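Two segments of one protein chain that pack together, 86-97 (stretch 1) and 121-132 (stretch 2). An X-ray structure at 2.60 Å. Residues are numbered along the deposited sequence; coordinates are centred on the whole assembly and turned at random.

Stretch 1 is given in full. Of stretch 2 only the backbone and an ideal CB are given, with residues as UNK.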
# COMPACT_ATOMS: atom_id res chain seq x y z
N HIS A 86 -33.09 24.07 20.56
CA HIS A 86 -33.17 24.07 19.09
C HIS A 86 -31.77 24.16 18.51
O HIS A 86 -30.97 24.99 18.95
CB HIS A 86 -33.97 25.27 18.59
CG HIS A 86 -35.42 25.21 18.91
ND1 HIS A 86 -36.39 25.03 17.94
CD2 HIS A 86 -36.09 25.32 20.08
CE1 HIS A 86 -37.58 25.03 18.50
NE2 HIS A 86 -37.43 25.20 19.80
N ILE A 87 -31.46 23.33 17.51
CA ILE A 87 -30.16 23.44 16.86
C ILE A 87 -30.35 24.05 15.48
O ILE A 87 -31.05 23.49 14.63
CB ILE A 87 -29.44 22.09 16.78
CG1 ILE A 87 -29.51 21.39 18.13
CG2 ILE A 87 -28.00 22.28 16.40
CD1 ILE A 87 -28.86 20.04 18.12
N THR A 88 -29.74 25.21 15.25
CA THR A 88 -30.01 25.95 14.02
C THR A 88 -28.97 25.68 12.94
O THR A 88 -29.25 25.81 11.74
CB THR A 88 -30.04 27.45 14.26
OG1 THR A 88 -30.73 27.71 15.48
CG2 THR A 88 -30.76 28.14 13.10
N GLU A 89 -27.78 25.32 13.38
CA GLU A 89 -26.69 25.11 12.45
C GLU A 89 -25.52 24.45 13.13
O GLU A 89 -24.97 24.98 14.10
CB GLU A 89 -26.25 26.45 11.87
CG GLU A 89 -25.03 26.35 10.99
CD GLU A 89 -24.26 27.65 10.92
OE1 GLU A 89 -23.53 27.96 11.90
OE2 GLU A 89 -24.37 28.36 9.90
N VAL A 90 -25.13 23.29 12.63
CA VAL A 90 -23.87 22.68 13.04
C VAL A 90 -22.89 22.74 11.88
O VAL A 90 -23.24 22.53 10.71
CB VAL A 90 -24.05 21.23 13.51
CG1 VAL A 90 -22.70 20.64 13.95
CG2 VAL A 90 -25.06 21.16 14.64
N THR A 91 -21.65 23.05 12.23
CA THR A 91 -20.60 23.23 11.25
C THR A 91 -19.35 22.50 11.71
O THR A 91 -18.88 22.71 12.82
CB THR A 91 -20.28 24.73 11.09
OG1 THR A 91 -21.30 25.35 10.29
CG2 THR A 91 -18.93 24.94 10.44
N ALA A 92 -18.83 21.63 10.85
CA ALA A 92 -17.55 20.98 11.14
C ALA A 92 -16.55 21.12 9.99
O ALA A 92 -16.92 21.22 8.81
CB ALA A 92 -17.76 19.52 11.51
N TYR A 93 -15.27 21.13 10.35
CA TYR A 93 -14.21 21.25 9.37
C TYR A 93 -12.87 20.85 9.97
O TYR A 93 -12.73 20.68 11.19
CB TYR A 93 -14.14 22.67 8.82
CG TYR A 93 -14.01 23.74 9.88
CD1 TYR A 93 -15.11 24.50 10.26
CD2 TYR A 93 -12.80 23.98 10.50
CE1 TYR A 93 -14.99 25.48 11.23
CE2 TYR A 93 -12.67 24.94 11.47
CZ TYR A 93 -13.76 25.69 11.83
OH TYR A 93 -13.62 26.66 12.80
N VAL A 94 -11.89 20.69 9.08
CA VAL A 94 -10.53 20.35 9.46
C VAL A 94 -9.73 21.63 9.49
O VAL A 94 -9.92 22.50 8.64
CB VAL A 94 -9.89 19.37 8.45
CG1 VAL A 94 -8.38 19.39 8.56
CG2 VAL A 94 -10.44 17.96 8.66
N ILE A 95 -8.86 21.77 10.47
CA ILE A 95 -8.06 22.98 10.56
C ILE A 95 -6.59 22.63 10.70
O ILE A 95 -6.21 21.77 11.50
CB ILE A 95 -8.54 23.90 11.72
CG1 ILE A 95 -7.64 25.13 11.84
CG2 ILE A 95 -8.60 23.14 13.04
CD1 ILE A 95 -8.08 26.10 12.91
N ASP A 96 -5.75 23.28 9.90
CA ASP A 96 -4.31 23.02 9.99
C ASP A 96 -3.65 23.99 10.96
O ASP A 96 -4.30 24.88 11.50
CB ASP A 96 -3.63 23.10 8.62
CG ASP A 96 -3.66 24.50 8.03
OD1 ASP A 96 -3.52 24.61 6.80
OD2 ASP A 96 -3.85 25.49 8.80
N GLU A 97 -2.35 23.80 11.16
CA GLU A 97 -1.60 24.59 12.12
C GLU A 97 -1.37 26.02 11.64
O GLU A 97 -0.54 26.72 12.19
CB GLU A 97 -0.26 23.92 12.40
CG GLU A 97 0.73 24.05 11.25
CD GLU A 97 1.88 23.04 11.32
OE1 GLU A 97 1.64 21.86 11.67
OE2 GLU A 97 3.02 23.44 10.99
N UNK A 121 -30.50 12.48 22.06
CA UNK A 121 -29.17 12.28 21.50
C UNK A 121 -29.19 12.30 19.99
O UNK A 121 -30.01 11.66 19.36
CB UNK A 121 -28.58 10.96 21.99
N UNK A 122 -28.27 13.06 19.41
CA UNK A 122 -28.23 13.24 17.96
C UNK A 122 -26.89 12.79 17.38
O UNK A 122 -25.83 13.17 17.89
CB UNK A 122 -28.49 14.70 17.60
N UNK A 123 -26.94 12.00 16.32
CA UNK A 123 -25.75 11.49 15.67
C UNK A 123 -25.59 12.09 14.28
O UNK A 123 -26.43 11.88 13.42
CB UNK A 123 -25.80 9.96 15.59
N UNK A 124 -24.52 12.84 14.08
CA UNK A 124 -24.19 13.36 12.76
C UNK A 124 -23.00 12.62 12.15
O UNK A 124 -22.00 12.34 12.83
CB UNK A 124 -23.89 14.86 12.84
N UNK A 125 -23.10 12.30 10.86
CA UNK A 125 -22.00 11.61 10.20
C UNK A 125 -21.48 12.39 9.00
O UNK A 125 -22.26 12.87 8.17
CB UNK A 125 -22.44 10.21 9.76
N UNK A 126 -20.16 12.52 8.93
CA UNK A 126 -19.53 13.19 7.81
C UNK A 126 -18.21 12.51 7.40
O UNK A 126 -17.77 11.55 8.03
CB UNK A 126 -19.28 14.66 8.16
N UNK A 127 -17.61 12.99 6.32
CA UNK A 127 -16.35 12.46 5.85
C UNK A 127 -15.36 13.59 5.86
O UNK A 127 -15.68 14.70 5.45
CB UNK A 127 -16.47 11.83 4.46
N UNK A 128 -14.15 13.32 6.33
CA UNK A 128 -13.11 14.36 6.37
C UNK A 128 -11.77 13.91 5.76
O UNK A 128 -11.60 12.76 5.33
CB UNK A 128 -12.88 14.80 7.82
N UNK A 129 -10.81 14.82 5.72
CA UNK A 129 -9.50 14.53 5.18
C UNK A 129 -8.48 15.60 5.56
O UNK A 129 -8.75 16.80 5.47
CB UNK A 129 -9.58 14.40 3.66
N UNK A 130 -7.29 15.16 5.98
CA UNK A 130 -6.20 16.06 6.31
C UNK A 130 -5.66 16.81 5.08
O UNK A 130 -6.07 16.54 3.95
CB UNK A 130 -5.07 15.27 6.98
N UNK A 131 -4.73 17.76 5.30
CA UNK A 131 -4.05 18.42 4.18
C UNK A 131 -3.30 17.41 3.29
O UNK A 131 -2.69 16.45 3.80
CB UNK A 131 -3.07 19.47 4.71
N UNK A 132 -3.34 17.63 1.98
CA UNK A 132 -2.80 16.68 1.02
C UNK A 132 -2.00 17.40 -0.08
O UNK A 132 -2.57 17.82 -1.08
CB UNK A 132 -3.93 15.86 0.40

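The two strands run nearly parallel, with 11° between their N-to-C directions and a closest axial approach of 7.4 Å. No hydrogen bond joins them, so they meet through side chains, and the gap narrows as far as V94.

Position 121 has nothing of stretch 1 within 5.5 Å of its ideal CB; almost any residue would fit. It is T121.

At position 122 CA-to-CB points toward stretch 1, and the ideal CB lies 5.4 Å from CD1 of I87. That methyl offers no polar partner, and the gap suits a medium or large apolar residue such as leucine, isoleucine or methionine. The deposited L122, in the m,t rotamer, closes it: its CD1 comes to 3.7 Å from I87 CD1.

Position 123 is out of reach, with no constraint from stretch 1; it holds D123.

Position 124 points toward stretch 1 again, but its ideal CB touches nothing there. With V90 opposite and 9.3 Å between the CA atoms of the two residues, a small side chain would leave a gap, whereas leucine, isoleucine or methionine could span it. L124 does so, placing CD1 3.9 Å from V90 CG1.

Position 125 is out of reach, and its extended backbone would accept a beta-branched residue; it is V125. Position 126 lies nearest A92, whose short side chain offers only a methyl, so a range of small or medium residues is plausible. T126 makes no close contact: its CG2 stays 5.3 Å from A92 CB. Position 127 is again out of reach, stretch 1 limiting neither size nor polarity, and V127 occupies it.

At position 128 CA-to-CB points toward stretch 1 and the ideal CB is already 4.1 Å from V94 CG2. An apolar residue is expected, and a long flexible one could also run back along the strand toward A92. The residue is M128, present as selenomethionine. Its CB packs 4.1 Å from V94 CG2, SE lies 4.1 Å from Y93 CA, and CE reaches 4.2 Å from A92 O, so one side chain spans three successive residues.

Position 129 points away, leaving room for a long or polar side chain. K129 extends with all four chi angles t, and its NZ turns to a partner at position 132; its backbone O, meanwhile, sits 3.8 Å from V94 CG2.

Position 130 also points away, so small or larger residues would do; it is A130. At position 131 the ideal CB faces D96 CB at 5.4 Å, suiting a compact side chain, apolar or small polar; phi of -59° also permits proline. P131 brings CG to 4.2 Å from D96 CB. Position 132 is out of reach, open to many residues; D132 OD2 takes a hydrogen bond, part of a salt bridge, from K129 NZ at 2.6 Å.

Stretch 2 (121-132) TLDLVTVMKAPD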
# COMPACT_ATOMS: atom_id res chain seq x y z
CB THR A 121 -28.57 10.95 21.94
OG1 THR A 121 -28.25 11.01 23.33
CG2 THR A 121 -27.31 10.69 21.16
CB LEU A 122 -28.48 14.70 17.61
CG LEU A 122 -29.80 15.24 18.16
CD1 LEU A 122 -30.10 16.63 17.62
CD2 LEU A 122 -30.92 14.25 17.83
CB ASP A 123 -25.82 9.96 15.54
CG ASP A 123 -25.58 9.24 16.86
OD1 ASP A 123 -25.02 9.86 17.80
OD2 ASP A 123 -25.96 8.05 16.96
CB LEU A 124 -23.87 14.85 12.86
CG LEU A 124 -25.01 15.80 13.23
CD1 LEU A 124 -24.42 17.16 13.55
CD2 LEU A 124 -26.05 15.90 12.11
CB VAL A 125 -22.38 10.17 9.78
CG1 VAL A 125 -21.25 9.54 9.05
CG2 VAL A 125 -22.70 9.35 11.02
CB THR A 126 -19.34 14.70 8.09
OG1 THR A 126 -19.12 15.39 6.85
CG2 THR A 126 -18.15 14.93 8.99
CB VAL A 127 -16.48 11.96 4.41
CG1 VAL A 127 -15.21 11.25 3.99
CG2 VAL A 127 -17.69 11.04 4.28
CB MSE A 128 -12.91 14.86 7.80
CG MSE A 128 -14.14 15.57 8.40
SE MSE A 128 -14.43 17.44 7.82
CE MSE A 128 -16.34 17.32 7.49
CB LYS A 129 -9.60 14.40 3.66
CG LYS A 129 -8.32 13.96 2.99
CD LYS A 129 -8.38 14.13 1.47
CE LYS A 129 -7.04 13.78 0.86
NZ LYS A 129 -6.91 14.29 -0.53
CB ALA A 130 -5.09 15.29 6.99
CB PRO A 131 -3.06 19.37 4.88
CG PRO A 131 -3.66 19.63 6.21
CD PRO A 131 -4.31 18.33 6.60
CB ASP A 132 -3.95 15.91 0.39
CG ASP A 132 -3.50 14.67 -0.36
OD1 ASP A 132 -2.30 14.55 -0.68
OD2 ASP A 132 -4.35 13.82 -0.63
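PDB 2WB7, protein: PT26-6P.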